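Local coordinates for putative exported protein (Bordetella parapertussis, PDB 3OCJ) that is of unknown function but carries a Rossmann-like methyltransferase domain, so it is probably an S-adenosylmethionine-dependent methyltransferase, at residues A26-F39 with H248-Q262. Sequence-based numbering, arbitrary orientation. Where two conformers were deposited one is given.
Sequences ARQRILLQGNVPGF and HDLQLQQLVFTRLIQ
R29 and R259 each donate to a main-chain carbonyl of the other segment near a helix C-terminus, a worked example of how two steeply crossed helices are tied where they pack. Helix 15-33, near the start of the chain, ends here against helix 247-261 of a chain that also holds a methyltransferase domain with a Rossmann-like sheet; the local axes run at 109° and approach to 8.8 Å. A pi-type turn at 256-261 closes the second helix, and R29 grips the R259 carbonyl side-on: NE donates to O at 2.8 Å, nearly straight at 160°, while NH2 gives a more bent bond to the same oxygen. Over one guanidinium face lies the Q262 amide, its plane only 4° from parallel, held by a bond from its NE2 to T258 O.

The tight part is apolar. L260 CD2 meets I30 CD1 at 3.7 Å, and at the end of the type II turn V36-F39 the F39 ring packs against the helix, with L255 CD2 3.6 Å from F39 CB and L252 CD1 3.9 Å from F39 CE1. Q44 and L47 of helix 41-53 also pack on L255.

Towards solvent the contact thins to polar chains: Q251 offers CB to the F39 ring edge, and exposed Q33 covers one face of the R259 guanidinium with its CB. A bend at chi3, after CG set anti to the main-chain N (chi1 -171°), carries R259 to the loop just past helix 15-33; NH2 donates to a water that also lies close to Q33 O and N35 O, and R259 NH1 meets G34 O at 2.8 Å, in the carbonyl plane.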
loop_
_atom_site.group_PDB
_atom_site.type_symbol
_atom_site.label_atom_id
_atom_site.label_comp_id
_atom_site.label_asym_id
_atom_site.label_seq_id
_atom_site.Cartn_x
_atom_site.Cartn_y
_atom_site.Cartn_z
ATOM N N ALA A 26 -14.105 -10.209 16.645
ATOM C CA ALA A 26 -12.918 -11.020 16.422
ATOM C C ALA A 26 -12.814 -12.098 17.496
ATOM O O ALA A 26 -12.444 -13.242 17.206
ATOM C CB ALA A 26 -11.674 -10.147 16.414
ATOM N N ARG A 27 -13.141 -11.736 18.735
ATOM C CA ARG A 27 -13.097 -12.698 19.830
ATOM C C ARG A 27 -14.087 -13.832 19.581
ATOM O O ARG A 27 -13.769 -15.002 19.806
ATOM C CB ARG A 27 -13.371 -12.028 21.182
ATOM C CG ARG A 27 -13.280 -13.001 22.354
ATOM C CD ARG A 27 -13.542 -12.321 23.688
ATOM N NE ARG A 27 -13.519 -13.275 24.795
ATOM C CZ ARG A 27 -12.448 -13.537 25.539
ATOM N NH1 ARG A 27 -11.302 -12.913 25.301
ATOM N NH2 ARG A 27 -12.523 -14.421 26.526
ATOM N N GLN A 28 -15.279 -13.488 19.101
ATOM C CA GLN A 28 -16.278 -14.508 18.812
ATOM C C GLN A 28 -15.819 -15.445 17.701
ATOM O O GLN A 28 -16.062 -16.647 17.766
ATOM C CB GLN A 28 -17.635 -13.883 18.479
ATOM C CG GLN A 28 -18.476 -13.572 19.706
ATOM C CD GLN A 28 -18.772 -14.807 20.541
ATOM O OE1 GLN A 28 -18.796 -15.928 20.030
ATOM N NE2 GLN A 28 -19.004 -14.606 21.832
ATOM N N ARG A 29 -15.143 -14.903 16.692
ATOM C CA ARG A 29 -14.636 -15.732 15.607
ATOM C C ARG A 29 -13.595 -16.724 16.113
ATOM O O ARG A 29 -13.489 -17.836 15.597
ATOM C CB ARG A 29 -14.062 -14.871 14.477
ATOM C CG ARG A 29 -15.121 -14.103 13.712
ATOM C CD ARG A 29 -14.576 -13.527 12.411
ATOM N NE ARG A 29 -13.567 -12.488 12.613
ATOM C CZ ARG A 29 -13.827 -11.192 12.770
ATOM N NH1 ARG A 29 -15.077 -10.746 12.768
ATOM N NH2 ARG A 29 -12.823 -10.339 12.933
ATOM N N ILE A 30 -12.829 -16.318 17.123
ATOM C CA ILE A 30 -11.839 -17.202 17.732
ATOM C C ILE A 30 -12.536 -18.305 18.526
ATOM O O ILE A 30 -12.248 -19.490 18.346
ATOM C CB ILE A 30 -10.903 -16.441 18.687
ATOM C CG1 ILE A 30 -10.040 -15.436 17.921
ATOM C CG2 ILE A 30 -10.000 -17.411 19.431
ATOM C CD1 ILE A 30 -9.305 -14.472 18.844
ATOM N N LEU A 31 -13.453 -17.908 19.402
ATOM C CA LEU A 31 -14.136 -18.859 20.274
ATOM C C LEU A 31 -14.982 -19.865 19.500
ATOM O O LEU A 31 -15.075 -21.030 19.885
ATOM C CB LEU A 31 -15.005 -18.122 21.296
ATOM C CG LEU A 31 -14.269 -17.204 22.272
ATOM C CD1 LEU A 31 -15.260 -16.540 23.208
ATOM C CD2 LEU A 31 -13.226 -17.973 23.060
ATOM N N LEU A 32 -15.598 -19.411 18.413
ATOM C CA LEU A 32 -16.485 -20.262 17.627
ATOM C C LEU A 32 -15.737 -21.197 16.679
ATOM O O LEU A 32 -16.235 -22.274 16.347
ATOM C CB LEU A 32 -17.489 -19.416 16.837
ATOM C CG LEU A 32 -18.544 -18.654 17.644
ATOM C CD1 LEU A 32 -19.401 -17.786 16.731
ATOM C CD2 LEU A 32 -19.411 -19.617 18.444
ATOM N N GLN A 33 -14.547 -20.791 16.246
ATOM C CA GLN A 33 -13.807 -21.555 15.244
ATOM C C GLN A 33 -12.678 -22.405 15.838
ATOM O O GLN A 33 -12.201 -23.345 15.204
ATOM C CB GLN A 33 -13.289 -20.631 14.135
ATOM C CG GLN A 33 -14.413 -19.921 13.392
ATOM C CD GLN A 33 -13.921 -18.921 12.362
ATOM O OE1 GLN A 33 -12.722 -18.806 12.109
ATOM N NE2 GLN A 33 -14.852 -18.189 11.760
ATOM N N GLY A 34 -12.259 -22.066 17.053
ATOM C CA GLY A 34 -11.311 -22.882 17.795
ATOM C C GLY A 34 -9.860 -22.836 17.353
ATOM O O GLY A 34 -9.434 -21.913 16.659
ATOM N N ASN A 35 -9.100 -23.848 17.768
ATOM C CA ASN A 35 -7.668 -23.928 17.507
ATOM C C ASN A 35 -7.310 -23.917 16.019
ATOM O O ASN A 35 -8.105 -24.325 15.172
ATOM C CB ASN A 35 -7.083 -25.206 18.130
ATOM C CG ASN A 35 -7.222 -25.247 19.640
ATOM O OD1 ASN A 35 -7.586 -24.260 20.278
ATOM N ND2 ASN A 35 -6.925 -26.407 20.222
ATOM N N VAL A 36 -6.107 -23.447 15.711
ATOM C CA VAL A 36 -5.515 -23.645 14.394
ATOM C C VAL A 36 -4.113 -24.203 14.616
ATOM O O VAL A 36 -3.575 -24.097 15.717
ATOM C CB VAL A 36 -5.440 -22.336 13.572
ATOM C CG1 VAL A 36 -6.828 -21.747 13.363
ATOM C CG2 VAL A 36 -4.519 -21.328 14.246
ATOM N N PRO A 37 -3.518 -24.814 13.582
ATOM C CA PRO A 37 -2.160 -25.343 13.754
ATOM C C PRO A 37 -1.191 -24.262 14.228
ATOM O O PRO A 37 -0.987 -23.272 13.524
ATOM C CB PRO A 37 -1.786 -25.803 12.342
ATOM C CG PRO A 37 -3.090 -26.102 11.686
ATOM C CD PRO A 37 -4.067 -25.108 12.247
ATOM N N GLY A 38 -0.614 -24.447 15.412
ATOM C CA GLY A 38 0.376 -23.518 15.931
ATOM C C GLY A 38 -0.172 -22.477 16.894
ATOM O O GLY A 38 0.587 -21.868 17.649
ATOM N N PHE A 39 -1.486 -22.276 16.871
ATOM C CA PHE A 39 -2.123 -21.263 17.706
ATOM C C PHE A 39 -3.444 -21.759 18.286
ATOM O O PHE A 39 -4.456 -21.788 17.588
ATOM C CB PHE A 39 -2.378 -19.989 16.890
ATOM C CG PHE A 39 -1.161 -19.470 16.182
ATOM C CD1 PHE A 39 -0.335 -18.540 16.790
ATOM C CD2 PHE A 39 -0.843 -19.912 14.909
ATOM C CE1 PHE A 39 0.783 -18.062 16.143
ATOM C CE2 PHE A 39 0.277 -19.435 14.253
ATOM C CZ PHE A 39 1.092 -18.509 14.872
ATOM N N HIS A 248 6.308 -20.287 9.752
ATOM C CA HIS A 248 5.605 -19.887 10.964
ATOM C C HIS A 248 5.075 -18.466 10.845
ATOM O O HIS A 248 3.939 -18.182 11.245
ATOM C CB HIS A 248 6.487 -19.986 12.205
ATOM C CG HIS A 248 5.825 -19.438 13.432
ATOM N ND1 HIS A 248 4.997 -20.197 14.231
ATOM C CD2 HIS A 248 5.827 -18.193 13.966
ATOM C CE1 HIS A 248 4.538 -19.448 15.220
ATOM N NE2 HIS A 248 5.028 -18.230 15.083
ATOM N N ASP A 249 5.902 -17.565 10.317
ATOM C CA ASP A 249 5.469 -16.178 10.179
ATOM C C ASP A 249 4.307 -16.053 9.204
ATOM O O ASP A 249 3.433 -15.209 9.384
ATOM C CB ASP A 249 6.621 -15.262 9.785
ATOM C CG ASP A 249 7.721 -15.226 10.830
ATOM O OD1 ASP A 249 7.428 -15.516 12.014
ATOM O OD2 ASP A 249 8.865 -14.886 10.473
ATOM N N LEU A 250 4.285 -16.892 8.173
ATOM C CA LEU A 250 3.135 -16.918 7.277
ATOM C C LEU A 250 1.877 -17.413 8.004
ATOM O O LEU A 250 0.792 -16.842 7.844
ATOM C CB LEU A 250 3.414 -17.777 6.034
ATOM C CG LEU A 250 2.246 -17.849 5.055
ATOM C CD1 LEU A 250 1.873 -16.467 4.510
ATOM C CD2 LEU A 250 2.593 -18.796 3.910
ATOM N N GLN A 251 2.011 -18.474 8.802
ATOM C CA GLN A 251 0.875 -18.968 9.577
ATOM C C GLN A 251 0.344 -17.870 10.489
ATOM O O GLN A 251 -0.866 -17.664 10.595
ATOM C CB GLN A 251 1.267 -20.186 10.418
ATOM C CG GLN A 251 1.564 -21.427 9.599
ATOM C CD GLN A 251 1.902 -22.628 10.464
ATOM O OE1 GLN A 251 2.695 -22.529 11.402
ATOM N NE2 GLN A 251 1.302 -23.771 10.150
ATOM N N LEU A 252 1.259 -17.162 11.140
ATOM C CA LEU A 252 0.882 -16.038 11.994
ATOM C C LEU A 252 0.091 -14.988 11.200
ATOM O O LEU A 252 -0.992 -14.566 11.612
ATOM C CB LEU A 252 2.121 -15.419 12.641
ATOM C CG LEU A 252 1.877 -14.162 13.483
ATOM C CD1 LEU A 252 1.057 -14.484 14.730
ATOM C CD2 LEU A 252 3.188 -13.483 13.868
ATOM N N GLN A 253 0.634 -14.570 10.063
ATOM C CA GLN A 253 -0.049 -13.602 9.214
ATOM C C GLN A 253 -1.435 -14.080 8.796
ATOM O O GLN A 253 -2.401 -13.319 8.832
ATOM C CB GLN A 253 0.782 -13.316 7.973
ATOM C CG GLN A 253 0.067 -12.412 7.001
ATOM C CD GLN A 253 0.940 -12.090 5.828
ATOM O OE1 GLN A 253 1.963 -11.424 5.977
ATOM N NE2 GLN A 253 0.542 -12.548 4.648
ATOM N N GLN A 254 -1.543 -15.347 8.418
ATOM C CA GLN A 254 -2.820 -15.874 7.968
ATOM C C GLN A 254 -3.881 -15.819 9.065
ATOM O O GLN A 254 -5.040 -15.510 8.796
ATOM C CB GLN A 254 -2.656 -17.302 7.457
ATOM C CG GLN A 254 -1.830 -17.365 6.190
ATOM C CD GLN A 254 -1.473 -18.776 5.799
ATOM O OE1 GLN A 254 -1.381 -19.663 6.647
ATOM N NE2 GLN A 254 -1.266 -18.991 4.507
ATOM N N LEU A 255 -3.488 -16.127 10.295
ATOM C CA LEU A 255 -4.424 -16.079 11.409
ATOM C C LEU A 255 -4.810 -14.634 11.679
ATOM O O LEU A 255 -5.997 -14.300 11.798
ATOM C CB LEU A 255 -3.795 -16.704 12.655
ATOM C CG LEU A 255 -4.689 -16.706 13.896
ATOM C CD1 LEU A 255 -5.964 -17.505 13.648
ATOM C CD2 LEU A 255 -3.918 -17.269 15.077
ATOM N N VAL A 256 -3.809 -13.767 11.753
ATOM C CA VAL A 256 -4.052 -12.363 12.046
ATOM C C VAL A 256 -4.945 -11.712 10.986
ATOM O O VAL A 256 -5.893 -10.994 11.324
ATOM C CB VAL A 256 -2.735 -11.584 12.240
ATOM C CG1 VAL A 256 -3.005 -10.089 12.391
ATOM C CG2 VAL A 256 -1.997 -12.109 13.467
ATOM N N PHE A 257 -4.660 -11.961 9.710
ATOM C CA PHE A 257 -5.447 -11.360 8.635
ATOM C C PHE A 257 -6.821 -12.015 8.491
ATOM O O PHE A 257 -7.843 -11.340 8.532
ATOM C CB PHE A 257 -4.713 -11.432 7.279
ATOM C CG PHE A 257 -3.516 -10.520 7.147
ATOM C CD1 PHE A 257 -3.052 -9.749 8.204
ATOM C CD2 PHE A 257 -2.848 -10.446 5.929
ATOM C CE1 PHE A 257 -1.934 -8.918 8.046
ATOM C CE2 PHE A 257 -1.738 -9.624 5.766
ATOM C CZ PHE A 257 -1.279 -8.862 6.821
ATOM N N THR A 258 -6.861 -13.332 8.306
ATOM C CA THR A 258 -8.137 -13.981 7.997
ATOM C C THR A 258 -9.131 -13.958 9.150
ATOM O O THR A 258 -10.328 -13.786 8.932
ATOM C CB THR A 258 -7.960 -15.438 7.541
ATOM O OG1 THR A 258 -7.456 -16.230 8.625
ATOM C CG2 THR A 258 -7.005 -15.501 6.374
ATOM N N ARG A 259 -8.644 -14.126 10.375
ATOM C CA ARG A 259 -9.549 -14.251 11.508
ATOM C C ARG A 259 -9.710 -12.971 12.323
ATOM O O ARG A 259 -10.802 -12.680 12.810
ATOM C CB ARG A 259 -9.115 -15.398 12.422
ATOM C CG ARG A 259 -10.136 -15.717 13.493
ATOM C CD ARG A 259 -9.830 -17.027 14.184
ATOM N NE ARG A 259 -9.840 -18.140 13.242
ATOM C CZ ARG A 259 -9.811 -19.418 13.606
ATOM N NH1 ARG A 259 -9.775 -19.739 14.891
ATOM N NH2 ARG A 259 -9.822 -20.370 12.685
ATOM N N LEU A 260 -8.636 -12.210 12.484
ATOM C CA LEU A 260 -8.710 -11.071 13.397
ATOM C C LEU A 260 -9.067 -9.749 12.712
ATOM O O LEU A 260 -10.116 -9.160 13.000
ATOM C CB LEU A 260 -7.432 -10.947 14.228
ATOM C CG LEU A 260 -7.009 -12.230 14.953
ATOM C CD1 LEU A 260 -5.797 -11.972 15.840
ATOM C CD2 LEU A 260 -8.166 -12.802 15.774
ATOM N N ILE A 261 -8.219 -9.294 11.797
ATOM C CA ILE A 261 -8.430 -8.003 11.141
ATOM C C ILE A 261 -9.454 -8.069 10.013
ATOM O O ILE A 261 -10.337 -7.219 9.907
ATOM C CB ILE A 261 -7.108 -7.473 10.556
ATOM C CG1 ILE A 261 -6.111 -7.185 11.683
ATOM C CG2 ILE A 261 -7.360 -6.262 9.659
ATOM C CD1 ILE A 261 -4.690 -6.938 11.187
ATOM N N GLN A 262 -9.314 -9.080 9.163
ATOM C CA GLN A 262 -10.122 -9.233 7.951
ATOM C C GLN A 262 -9.914 -8.053 7.006
ATOM O O GLN A 262 -10.832 -7.295 6.720
ATOM C CB GLN A 262 -11.594 -9.456 8.286
ATOM C CG GLN A 262 -11.767 -10.601 9.282
ATOM C CD GLN A 262 -13.121 -11.271 9.198
ATOM O OE1 GLN A 262 -14.158 -10.612 9.225
ATOM N NE2 GLN A 262 -13.115 -12.595 9.103
HETATM O O HOH W 1 -10.124 -22.984 13.783
#